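Oxalate biosynthetic component 1 (Burkholderia thailandensis, PDB 5IKY) acts as a bifunctional enzyme in quorum sensing-dependent oxalate production, combining a serine hydrolase of the alpha/beta-hydrolase fold with an additional lyase activity. Local coordinates at residues G975-D979 against R999-T1005; D991-F995 against H1008-Q1012; F1057-D1061 against R1073-A1077. All coordinates share one frame; numbering follows the deposited sequence.

Contact 1 (G975-D979 against R999-T1005); sequences GSAAD and RSLAGTT
The backbones of 975-979 and 999-1005 come nearest at A977 and S1000, with the A977 CA and S1000 CA atoms 3.9 Å apart. Here the chain leaves strand 969-976, turning a corner at G975, and runs past the end of helix 998-1002. G1003 has no side chain, and its bare CA sits 3.4 Å from A977 O in a CA-H...O contact. A second such contact joins A978 CA to G1003 O. The carbonyl oxygens of A977 and G1003 also lie close without bonding, since both are acceptors. N860, on helix 849-860, donates to G1003 O through its amide nitrogen and accepts from D979 N through its amide oxygen.

The polar grip is at D979. T1005 N donates to D979 OD1 at 2.7 Å, with an N-H...O angle of 145°, and meets the syn lone pair of OD1. T1005 OG1 donates to D979 OD2, also at 2.7 Å, but from above the carboxylate plane, 37° out of it. The T1005 hydroxyl sits between its own N and carbonyl carbon (chi1 61°). This sets OG1 beside the N-H, on the same carboxylate.

T1004 points its two branches different ways. Its OG1 turns back to S1000 O at 2.8 Å. Its CG2 lies against backbone carbonyls, 3.3 Å from S976 O and 3.6 Å from A978 O. S1000 CB rests on S976 O, while S1000 OG bonds to D997. The S976 hydroxyl likewise looks elsewhere, to D991 and S973.

Both oxygens of D979 thus have a donor from one residue, a backbone N-H and a hydroxyl. This two-point hold should restrict rotation of the carboxylate, and neutral donors probably steady its charge.

Contact 2 (D991-F995 against H1008-Q1012); sequences DVTAF and HYVIQ
The Y1009 ring has T993 CB over one face and the D991 carboxylate at its edge. T993 CB is 3.9 Å from the Y1009 ring centroid, a CH-pi contact displaced toward the rim. D991 OD2 lies near the ring plane beside Y1009 OH, and the carboxylate stands 78° from the ring. These two oxygens are modelled too close together, so the detail of their meeting is doubtful. Y1009 OH has a clearer partner in R1052, on strand 1049-1054.

The F995 ring has I1011 CB over one face, 4.2 Å from its centroid and 14° off the normal. At its edge, in plane, Y1009 O approaches F995 CD1 to 3.3 Å. F995 CG is anti to the backbone N (chi1 168°), which carries the ring out to the 1009-1011 backbone. On the same side as I1011 CB, I1011 CD1 reaches the root of the side chain, 3.6 Å from F995 CB. V1010 adds a looser apolar touch.

D991 and T993 are also tied to each other. T993 OG1 donates to D991 OD1 at 3.0 Å, from the syn side but tilted out of the carboxylate plane. S976 holds both residues from the neighbouring strand: its OG bonds to D991 OD1 and its N to T993 OG1.

Strand 988-992 belongs to the run of parallel strands in the central sheet of the hydrolase domain. The contact packs the chain leaving this strand against the loop between helices 998-1002 and 1015-1025, an arrangement consistent with the strand-to-helix connections of an alpha/beta-hydrolase fold.

Contact 3 (F1057-D1061 against R1073-A1077); sequences FLLDD and RYLAA
L1058 sends its two methyl branches to the last turn of helix 1071-1076 and to the residue just after it. With CG anti to the carbonyl carbon (chi1 -52°) and CD1 extended beyond it, L1058 CD1 stands over one face of Y1074, 3.7 Å from the ring centroid. The line to it is 14° off the ring normal, a CH-pi contact. The other branch, CD2, meets A1077 CB at 4.3 Å and the carbonyl of R1073. The Y1074 hydroxyl bonds outside the contact, to D997 and to A994 N.

The R1073 side chain is extended from CG to NE and runs along the backbone of 1059-1061. Its CD lies 3.4 Å from L1059 O. D1060 CA sits over one face of the guanidinium, toward the rim, 3.6 Å above its plane. D1061 OD1 meets the edge in plane, 3.4 Å from R1073 NH1. This salt bridge is long and its hydrogen bond weak, with the two planes 65° apart. R1073 NE has a second acidic partner in D1067.

Two carboxylates therefore share the arginine charge. The D1061 bridge is weak and lies at an exposed residue, so D1067 is probably the steadier partner, while L1058 packs in the buried part.

In the fold
All three contacts lie in the hydrolase part of the chain. Contacts 1 and 2 start from neighbouring strands of one sheet, 969-976 and 988-992, and end on helix 998-1002 and on the loop that follows it. Their segments alternate along the chain, and G975 N probably bonds to V992 O between them. Contact 3 comes later in sequence but touches contact 2 where A994 CB packs on F1057 CA; their centres are about 14 Å apart. All are largely buried, yet contact 3 has an exposed end at D1061. Contact 1 relies on a carboxylate gripped by neutral donors, contact 2 on ring faces and edges, and contact 3 on leucine packing with a weak surface salt bridge.

Contact 1 (G975-D979 against R999-T1005)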
ATOM      1  N   GLY A 975      20.936  -2.904   4.029  1.00 76.86           N
ATOM      2  CA  GLY A 975      20.248  -1.674   4.367  1.00 66.25           C
ATOM      3  C   GLY A 975      21.108  -0.462   4.068  1.00 69.75           C
ATOM      4  O   GLY A 975      21.569   0.223   4.981  1.00 70.43           O
ATOM      5  N   SER A 976      21.332  -0.200   2.785  1.00 64.73           N
ATOM      6  CA  SER A 976      22.105   0.964   2.370  1.00 61.61           C
ATOM      7  C   SER A 976      21.311   2.246   2.595  1.00 59.78           C
ATOM      8  O   SER A 976      20.294   2.480   1.943  1.00 65.24           O
ATOM      9  CB  SER A 976      22.515   0.843   0.902  1.00 62.69           C
ATOM     10  OG  SER A 976      23.301  -0.314   0.691  1.00 68.60           O
ATOM     11  N   ALA A 977      21.782   3.069   3.525  1.00 59.20           N
ATOM     12  CA  ALA A 977      21.078   4.288   3.909  1.00 65.31           C
ATOM     13  C   ALA A 977      21.612   5.509   3.166  1.00 64.03           C
ATOM     14  O   ALA A 977      21.283   6.647   3.501  1.00 67.54           O
ATOM     15  CB  ALA A 977      21.176   4.499   5.410  1.00 53.61           C
ATOM     16  N   ALA A 978      22.438   5.262   2.155  1.00 61.89           N
ATOM     17  CA  ALA A 978      22.991   6.330   1.334  1.00 67.20           C
ATOM     18  C   ALA A 978      23.060   5.879  -0.118  1.00 68.29           C
ATOM     19  O   ALA A 978      23.138   4.682  -0.397  1.00 69.91           O
ATOM     20  CB  ALA A 978      24.371   6.738   1.837  1.00 55.14           C
ATOM     21  N   ASP A 979      23.023   6.836  -1.039  1.00 64.96           N
ATOM     22  CA  ASP A 979      23.077   6.523  -2.460  1.00 53.49           C
ATOM     23  C   ASP A 979      24.417   5.920  -2.851  1.00 72.97           C
ATOM     24  O   ASP A 979      25.466   6.330  -2.351  1.00 62.00           O
ATOM     25  CB  ASP A 979      22.815   7.773  -3.301  1.00 55.86           C
ATOM     26  CG  ASP A 979      21.353   8.168  -3.322  1.00 72.57           C
ATOM     27  OD1 ASP A 979      20.493   7.294  -3.083  1.00 73.95           O
ATOM     28  OD2 ASP A 979      21.063   9.354  -3.592  1.00 76.68           O
ATOM     29  N   ARG A 999      14.160   4.135   7.065  1.00 69.20           N
ATOM     30  CA  ARG A 999      15.320   4.972   7.353  1.00 77.30           C
ATOM     31  C   ARG A 999      16.327   4.894   6.212  1.00 70.04           C
ATOM     32  O   ARG A 999      16.956   5.898   5.866  1.00 68.08           O
ATOM     33  CB  ARG A 999      15.981   4.575   8.671  1.00 73.95           C
ATOM     34  CG  ARG A 999      16.839   5.689   9.256  1.00 89.50           C
ATOM     35  CD  ARG A 999      17.626   5.245  10.479  1.00100.72           C
ATOM     36  NE  ARG A 999      18.473   6.328  10.976  1.00109.42           N
ATOM     37  CZ  ARG A 999      19.572   6.152  11.701  1.00111.24           C
ATOM     38  NH1 ARG A 999      19.971   4.930  12.022  1.00110.40           N
ATOM     39  NH2 ARG A 999      20.274   7.202  12.105  1.00119.49           N
ATOM     40  N   SER A1000      16.471   3.707   5.624  1.00 53.29           N
ATOM     41  CA  SER A1000      17.305   3.547   4.441  1.00 58.90           C
ATOM     42  C   SER A1000      16.654   4.196   3.226  1.00 62.58           C
ATOM     43  O   SER A1000      17.338   4.778   2.386  1.00 58.77           O
ATOM     44  CB  SER A1000      17.577   2.072   4.160  1.00 66.68           C
ATOM     45  OG  SER A1000      18.401   1.501   5.162  1.00 76.45           O
ATOM     46  N   LEU A1001      15.331   4.087   3.136  1.00 67.12           N
ATOM     47  CA  LEU A1001      14.592   4.708   2.043  1.00 69.68           C
ATOM     48  C   LEU A1001      14.729   6.224   2.077  1.00 64.33           C
ATOM     49  O   LEU A1001      15.009   6.851   1.058  1.00 60.69           O
ATOM     50  CB  LEU A1001      13.116   4.319   2.094  1.00 66.91           C
ATOM     51  CG  LEU A1001      12.681   3.215   1.131  1.00 74.67           C
ATOM     52  CD1 LEU A1001      11.175   3.072   1.153  1.00 86.54           C
ATOM     53  CD2 LEU A1001      13.164   3.508  -0.275  1.00 57.67           C
ATOM     54  N   ALA A1002      14.535   6.804   3.258  1.00 52.81           N
ATOM     55  CA  ALA A1002      14.629   8.251   3.430  1.00 55.15           C
ATOM     56  C   ALA A1002      16.028   8.769   3.108  1.00 61.79           C
ATOM     57  O   ALA A1002      16.202   9.936   2.760  1.00 67.24           O
ATOM     58  CB  ALA A1002      14.238   8.639   4.851  1.00 46.14           C
ATOM     59  N   GLY A1003      17.023   7.895   3.222  1.00 60.77           N
ATOM     60  CA  GLY A1003      18.401   8.279   2.983  1.00 55.49           C
ATOM     61  C   GLY A1003      18.869   8.023   1.562  1.00 62.08           C
ATOM     62  O   GLY A1003      20.009   8.333   1.217  1.00 62.98           O
ATOM     63  N   THR A1004      17.992   7.459   0.736  1.00 54.11           N
ATOM     64  CA  THR A1004      18.358   7.109  -0.634  1.00 50.11           C
ATOM     65  C   THR A1004      17.404   7.717  -1.654  1.00 58.16           C
ATOM     66  O   THR A1004      16.351   8.245  -1.297  1.00 54.33           O
ATOM     67  CB  THR A1004      18.391   5.586  -0.835  1.00 59.42           C
ATOM     68  OG1 THR A1004      17.169   5.013  -0.351  1.00 60.42           O
ATOM     69  CG2 THR A1004      19.562   4.980  -0.079  1.00 57.45           C
ATOM     70  N   THR A1005      17.778   7.639  -2.928  1.00 55.04           N
ATOM     71  CA  THR A1005      16.968   8.213  -3.999  1.00 60.17           C
ATOM     72  C   THR A1005      16.756   7.231  -5.146  1.00 59.56           C
ATOM     73  O   THR A1005      16.118   7.564  -6.143  1.00 71.10           O
ATOM     74  CB  THR A1005      17.602   9.503  -4.565  1.00 57.07           C
ATOM     75  OG1 THR A1005      18.893   9.205  -5.113  1.00 59.60           O
ATOM     76  CG2 THR A1005      17.745  10.560  -3.477  1.00 49.55           C
TER

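Contact 2 (D991-F995 against H1008-Q1012)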
ATOM      1  N   ASP A 991      24.157  -4.946  -2.922  1.00 76.17           N
ATOM      2  CA  ASP A 991      23.276  -4.101  -2.124  1.00 67.14           C
ATOM      3  C   ASP A 991      21.954  -4.785  -1.782  1.00 70.11           C
ATOM      4  O   ASP A 991      21.167  -5.125  -2.665  1.00 74.28           O
ATOM      5  CB  ASP A 991      23.016  -2.783  -2.862  1.00 68.05           C
ATOM      6  CG  ASP A 991      22.106  -1.846  -2.089  1.00 71.15           C
ATOM      7  OD1 ASP A 991      22.050  -1.940  -0.844  1.00 78.20           O
ATOM      8  OD2 ASP A 991      21.451  -1.003  -2.732  1.00 76.97           O
ATOM      9  N   VAL A 992      21.717  -4.971  -0.487  1.00 69.67           N
ATOM     10  CA  VAL A 992      20.481  -5.578  -0.008  1.00 71.59           C
ATOM     11  C   VAL A 992      19.708  -4.603   0.879  1.00 74.08           C
ATOM     12  O   VAL A 992      20.006  -4.460   2.065  1.00 71.54           O
ATOM     13  CB  VAL A 992      20.755  -6.872   0.783  1.00 74.40           C
ATOM     14  CG1 VAL A 992      19.444  -7.555   1.151  1.00 67.28           C
ATOM     15  CG2 VAL A 992      21.652  -7.809  -0.015  1.00 61.24           C
ATOM     16  N   THR A 993      18.718  -3.931   0.302  1.00 72.62           N
ATOM     17  CA  THR A 993      17.922  -2.965   1.052  1.00 80.41           C
ATOM     18  C   THR A 993      16.432  -3.287   0.953  1.00 79.60           C
ATOM     19  O   THR A 993      15.920  -3.583  -0.128  1.00 67.16           O
ATOM     20  CB  THR A 993      18.178  -1.525   0.562  1.00 80.49           C
ATOM     21  OG1 THR A 993      19.572  -1.218   0.691  1.00 68.53           O
ATOM     22  CG2 THR A 993      17.369  -0.526   1.375  1.00 74.26           C
ATOM     23  N   ALA A 994      15.747  -3.230   2.091  1.00 70.42           N
ATOM     24  CA  ALA A 994      14.337  -3.592   2.165  1.00 65.96           C
ATOM     25  C   ALA A 994      13.412  -2.403   1.905  1.00 72.46           C
ATOM     26  O   ALA A 994      13.747  -1.258   2.210  1.00 65.10           O
ATOM     27  CB  ALA A 994      14.028  -4.210   3.520  1.00 56.98           C
ATOM     28  N   PHE A 995      12.240  -2.689   1.347  1.00 73.97           N
ATOM     29  CA  PHE A 995      11.261  -1.656   1.028  1.00 72.37           C
ATOM     30  C   PHE A 995      10.711  -0.982   2.280  1.00 74.75           C
ATOM     31  O   PHE A 995      10.458   0.221   2.284  1.00 69.70           O
ATOM     32  CB  PHE A 995      10.114  -2.249   0.210  1.00 72.53           C
ATOM     33  CG  PHE A 995       8.929  -1.336   0.074  1.00 82.73           C
ATOM     34  CD1 PHE A 995       8.991  -0.214  -0.738  1.00100.25           C
ATOM     35  CD2 PHE A 995       7.748  -1.607   0.746  1.00 82.62           C
ATOM     36  CE1 PHE A 995       7.899   0.626  -0.869  1.00 92.16           C
ATOM     37  CE2 PHE A 995       6.653  -0.773   0.618  1.00 80.60           C
ATOM     38  CZ  PHE A 995       6.729   0.346  -0.190  1.00 85.68           C
ATOM     39  N   HIS A1008      14.784   1.695  -7.354  1.00 72.32           N
ATOM     40  CA  HIS A1008      14.782   0.239  -7.242  1.00 69.03           C
ATOM     41  C   HIS A1008      14.271  -0.247  -5.886  1.00 65.69           C
ATOM     42  O   HIS A1008      13.775  -1.368  -5.769  1.00 89.34           O
ATOM     43  CB  HIS A1008      16.189  -0.314  -7.491  1.00 66.54           C
ATOM     44  CG  HIS A1008      16.645  -0.193  -8.912  1.00 85.44           C
ATOM     45  ND1 HIS A1008      16.018  -0.844  -9.952  1.00 97.66           N
ATOM     46  CD2 HIS A1008      17.669   0.499  -9.464  1.00103.28           C
ATOM     47  CE1 HIS A1008      16.633  -0.555 -11.085  1.00103.80           C
ATOM     48  NE2 HIS A1008      17.640   0.258 -10.816  1.00110.58           N
ATOM     49  N   TYR A1009      14.391   0.598  -4.867  1.00 68.17           N
ATOM     50  CA  TYR A1009      13.970   0.236  -3.514  1.00 65.57           C
ATOM     51  C   TYR A1009      12.455   0.310  -3.338  1.00 59.82           C
ATOM     52  O   TYR A1009      11.919  -0.148  -2.327  1.00 67.11           O
ATOM     53  CB  TYR A1009      14.641   1.144  -2.480  1.00 67.06           C
ATOM     54  CG  TYR A1009      16.151   1.053  -2.426  1.00 73.10           C
ATOM     55  CD1 TYR A1009      16.818  -0.092  -2.843  1.00 71.20           C
ATOM     56  CD2 TYR A1009      16.907   2.113  -1.946  1.00 59.18           C
ATOM     57  CE1 TYR A1009      18.199  -0.173  -2.790  1.00 67.52           C
ATOM     58  CE2 TYR A1009      18.284   2.042  -1.886  1.00 60.15           C
ATOM     59  CZ  TYR A1009      18.924   0.900  -2.310  1.00 70.74           C
ATOM     60  OH  TYR A1009      20.296   0.837  -2.252  1.00 73.85           O
ATOM     61  N   VAL A1010      11.770   0.891  -4.318  1.00 66.17           N
ATOM     62  CA  VAL A1010      10.332   1.117  -4.217  1.00 68.85           C
ATOM     63  C   VAL A1010       9.525   0.011  -4.891  1.00 71.42           C
ATOM     64  O   VAL A1010       9.692  -0.255  -6.084  1.00 70.37           O
ATOM     65  CB  VAL A1010       9.938   2.472  -4.836  1.00 68.94           C
ATOM     66  CG1 VAL A1010       8.430   2.685  -4.747  1.00 49.16           C
ATOM     67  CG2 VAL A1010      10.685   3.602  -4.148  1.00 48.66           C
ATOM     68  N   ILE A1011       8.646  -0.625  -4.121  1.00 73.28           N
ATOM     69  CA  ILE A1011       7.800  -1.694  -4.639  1.00 83.05           C
ATOM     70  C   ILE A1011       6.479  -1.150  -5.173  1.00 79.03           C
ATOM     71  O   ILE A1011       5.734  -0.477  -4.463  1.00 86.71           O
ATOM     72  CB  ILE A1011       7.503  -2.763  -3.563  1.00 79.92           C
ATOM     73  CG1 ILE A1011       8.801  -3.430  -3.100  1.00 92.57           C
ATOM     74  CG2 ILE A1011       6.549  -3.818  -4.107  1.00 59.27           C
ATOM     75  CD1 ILE A1011       8.598  -4.546  -2.089  1.00 73.73           C
ATOM     76  N   GLN A1012       6.201  -1.450  -6.437  1.00 75.23           N
ATOM     77  CA  GLN A1012       4.941  -1.069  -7.068  1.00 75.67           C
ATOM     78  C   GLN A1012       4.100  -2.325  -7.331  1.00 55.97           C
ATOM     79  O   GLN A1012       4.626  -3.435  -7.267  1.00 69.82           O
ATOM     80  CB  GLN A1012       5.213  -0.288  -8.361  1.00 74.04           C
ATOM     81  CG  GLN A1012       6.431   0.626  -8.287  1.00 86.92           C
ATOM     82  CD  GLN A1012       6.101   2.054  -8.670  1.00111.59           C
ATOM     83  OE1 GLN A1012       5.202   2.668  -8.095  1.00115.09           O
ATOM     84  NE2 GLN A1012       6.819   2.587  -9.651  1.00125.87           N
TER

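Contact 3 (F1057-D1061 against R1073-A1077)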
ATOM      1  N   PHE A1057      11.896  -7.178   1.588  1.00 77.04           N
ATOM      2  CA  PHE A1057      11.225  -6.541   2.714  1.00 79.91           C
ATOM      3  C   PHE A1057      11.400  -7.401   3.960  1.00 78.37           C
ATOM      4  O   PHE A1057      11.720  -8.585   3.864  1.00 88.03           O
ATOM      5  CB  PHE A1057       9.741  -6.299   2.415  1.00 78.75           C
ATOM      6  CG  PHE A1057       8.935  -7.557   2.244  1.00 76.92           C
ATOM      7  CD1 PHE A1057       8.821  -8.160   1.002  1.00 73.98           C
ATOM      8  CD2 PHE A1057       8.272  -8.123   3.322  1.00 74.66           C
ATOM      9  CE1 PHE A1057       8.074  -9.313   0.842  1.00 82.10           C
ATOM     10  CE2 PHE A1057       7.526  -9.276   3.169  1.00 78.05           C
ATOM     11  CZ  PHE A1057       7.428  -9.872   1.927  1.00 79.96           C
ATOM     12  N   LEU A1058      11.203  -6.800   5.127  1.00 63.76           N
ATOM     13  CA  LEU A1058      11.421  -7.499   6.386  1.00 75.20           C
ATOM     14  C   LEU A1058      10.171  -7.480   7.255  1.00 83.56           C
ATOM     15  O   LEU A1058       9.594  -6.423   7.505  1.00100.09           O
ATOM     16  CB  LEU A1058      12.593  -6.876   7.148  1.00 79.62           C
ATOM     17  CG  LEU A1058      13.901  -6.711   6.372  1.00 76.69           C
ATOM     18  CD1 LEU A1058      14.964  -6.067   7.249  1.00 73.28           C
ATOM     19  CD2 LEU A1058      14.381  -8.050   5.831  1.00 72.90           C
ATOM     20  N   LEU A1059       9.761  -8.656   7.715  1.00 78.78           N
ATOM     21  CA  LEU A1059       8.611  -8.767   8.601  1.00 72.80           C
ATOM     22  C   LEU A1059       9.020  -8.520  10.046  1.00 74.90           C
ATOM     23  O   LEU A1059      10.136  -8.848  10.449  1.00 78.51           O
ATOM     24  CB  LEU A1059       7.958 -10.144   8.468  1.00 74.43           C
ATOM     25  CG  LEU A1059       7.220 -10.428   7.157  1.00 82.39           C
ATOM     26  CD1 LEU A1059       6.521 -11.779   7.216  1.00 72.65           C
ATOM     27  CD2 LEU A1059       6.226  -9.316   6.844  1.00 77.64           C
ATOM     28  N   ASP A1060       8.116  -7.931  10.824  1.00 76.07           N
ATOM     29  CA  ASP A1060       8.352  -7.755  12.251  1.00 82.83           C
ATOM     30  C   ASP A1060       7.686  -8.896  13.017  1.00 90.31           C
ATOM     31  O   ASP A1060       7.262  -9.884  12.417  1.00 90.32           O
ATOM     32  CB  ASP A1060       7.842  -6.387  12.727  1.00 87.60           C
ATOM     33  CG  ASP A1060       6.326  -6.324  12.843  1.00 91.53           C
ATOM     34  OD1 ASP A1060       5.637  -7.127  12.185  1.00103.75           O
ATOM     35  OD2 ASP A1060       5.824  -5.458  13.590  1.00103.85           O
ATOM     36  N   ASP A1061       7.584  -8.757  14.335  1.00 93.20           N
ATOM     37  CA  ASP A1061       7.012  -9.812  15.165  1.00 99.65           C
ATOM     38  C   ASP A1061       5.515 -10.000  14.920  1.00 95.89           C
ATOM     39  O   ASP A1061       4.974 -11.084  15.142  1.00 92.80           O
ATOM     40  CB  ASP A1061       7.270  -9.520  16.644  1.00104.33           C
ATOM     41  CG  ASP A1061       8.749  -9.472  16.978  1.00108.88           C
ATOM     42  OD1 ASP A1061       9.557  -9.990  16.177  1.00101.63           O
ATOM     43  OD2 ASP A1061       9.104  -8.920  18.042  1.00110.35           O
ATOM     44  N   ARG A1073      17.375  -8.773  11.435  1.00 89.22           N
ATOM     45  CA  ARG A1073      16.367  -9.252  10.491  1.00 78.51           C
ATOM     46  C   ARG A1073      16.912  -9.325   9.070  1.00 79.89           C
ATOM     47  O   ARG A1073      16.509 -10.186   8.289  1.00 89.39           O
ATOM     48  CB  ARG A1073      15.125  -8.359  10.513  1.00 79.83           C
ATOM     49  CG  ARG A1073      14.342  -8.380  11.813  1.00 84.24           C
ATOM     50  CD  ARG A1073      13.038  -7.609  11.666  1.00 82.54           C
ATOM     51  NE  ARG A1073      12.543  -7.109  12.944  1.00 87.56           N
ATOM     52  CZ  ARG A1073      11.815  -7.823  13.796  1.00100.22           C
ATOM     53  NH1 ARG A1073      11.503  -9.080  13.514  1.00 98.77           N
ATOM     54  NH2 ARG A1073      11.407  -7.282  14.936  1.00 98.21           N
ATOM     55  N   TYR A1074      17.822  -8.415   8.738  1.00 78.44           N
ATOM     56  CA  TYR A1074      18.452  -8.414   7.423  1.00 79.78           C
ATOM     57  C   TYR A1074      19.222  -9.708   7.196  1.00 74.70           C
ATOM     58  O   TYR A1074      19.207 -10.270   6.100  1.00 72.55           O
ATOM     59  CB  TYR A1074      19.389  -7.217   7.266  1.00 80.41           C
ATOM     60  CG  TYR A1074      18.778  -6.053   6.523  1.00 71.91           C
ATOM     61  CD1 TYR A1074      18.579  -6.112   5.149  1.00 81.87           C
ATOM     62  CD2 TYR A1074      18.413  -4.890   7.189  1.00 60.12           C
ATOM     63  CE1 TYR A1074      18.023  -5.051   4.459  1.00 74.37           C
ATOM     64  CE2 TYR A1074      17.857  -3.821   6.507  1.00 71.49           C
ATOM     65  CZ  TYR A1074      17.665  -3.908   5.141  1.00 77.02           C
ATOM     66  OH  TYR A1074      17.111  -2.850   4.457  1.00 71.38           O
ATOM     67  N   LEU A1075      19.889 -10.176   8.245  1.00 69.80           N
ATOM     68  CA  LEU A1075      20.676 -11.398   8.170  1.00 74.82           C
ATOM     69  C   LEU A1075      19.824 -12.635   8.441  1.00 73.32           C
ATOM     70  O   LEU A1075      20.034 -13.686   7.839  1.00 78.16           O
ATOM     71  CB  LEU A1075      21.843 -11.339   9.158  1.00 77.28           C
ATOM     72  CG  LEU A1075      22.868 -10.233   8.906  1.00 86.12           C
ATOM     73  CD1 LEU A1075      23.917 -10.213  10.008  1.00 92.79           C
ATOM     74  CD2 LEU A1075      23.520 -10.405   7.541  1.00 82.03           C
ATOM     75  N   ALA A1076      18.860 -12.503   9.348  1.00 78.84           N
ATOM     76  CA  ALA A1076      18.000 -13.623   9.719  1.00 76.41           C
ATOM     77  C   ALA A1076      17.124 -14.064   8.554  1.00 88.73           C
ATOM     78  O   ALA A1076      17.037 -15.253   8.247  1.00104.88           O
ATOM     79  CB  ALA A1076      17.136 -13.258  10.919  1.00 62.78           C
ATOM     80  N   ALA A1077      16.480 -13.099   7.905  1.00 83.36           N
ATOM     81  CA  ALA A1077      15.569 -13.391   6.803  1.00 80.20           C
ATOM     82  C   ALA A1077      16.313 -13.597   5.486  1.00 82.68           C
ATOM     83  O   ALA A1077      15.695 -13.734   4.431  1.00 78.26           O
ATOM     84  CB  ALA A1077      14.540 -12.274   6.661  1.00 71.05           C
TER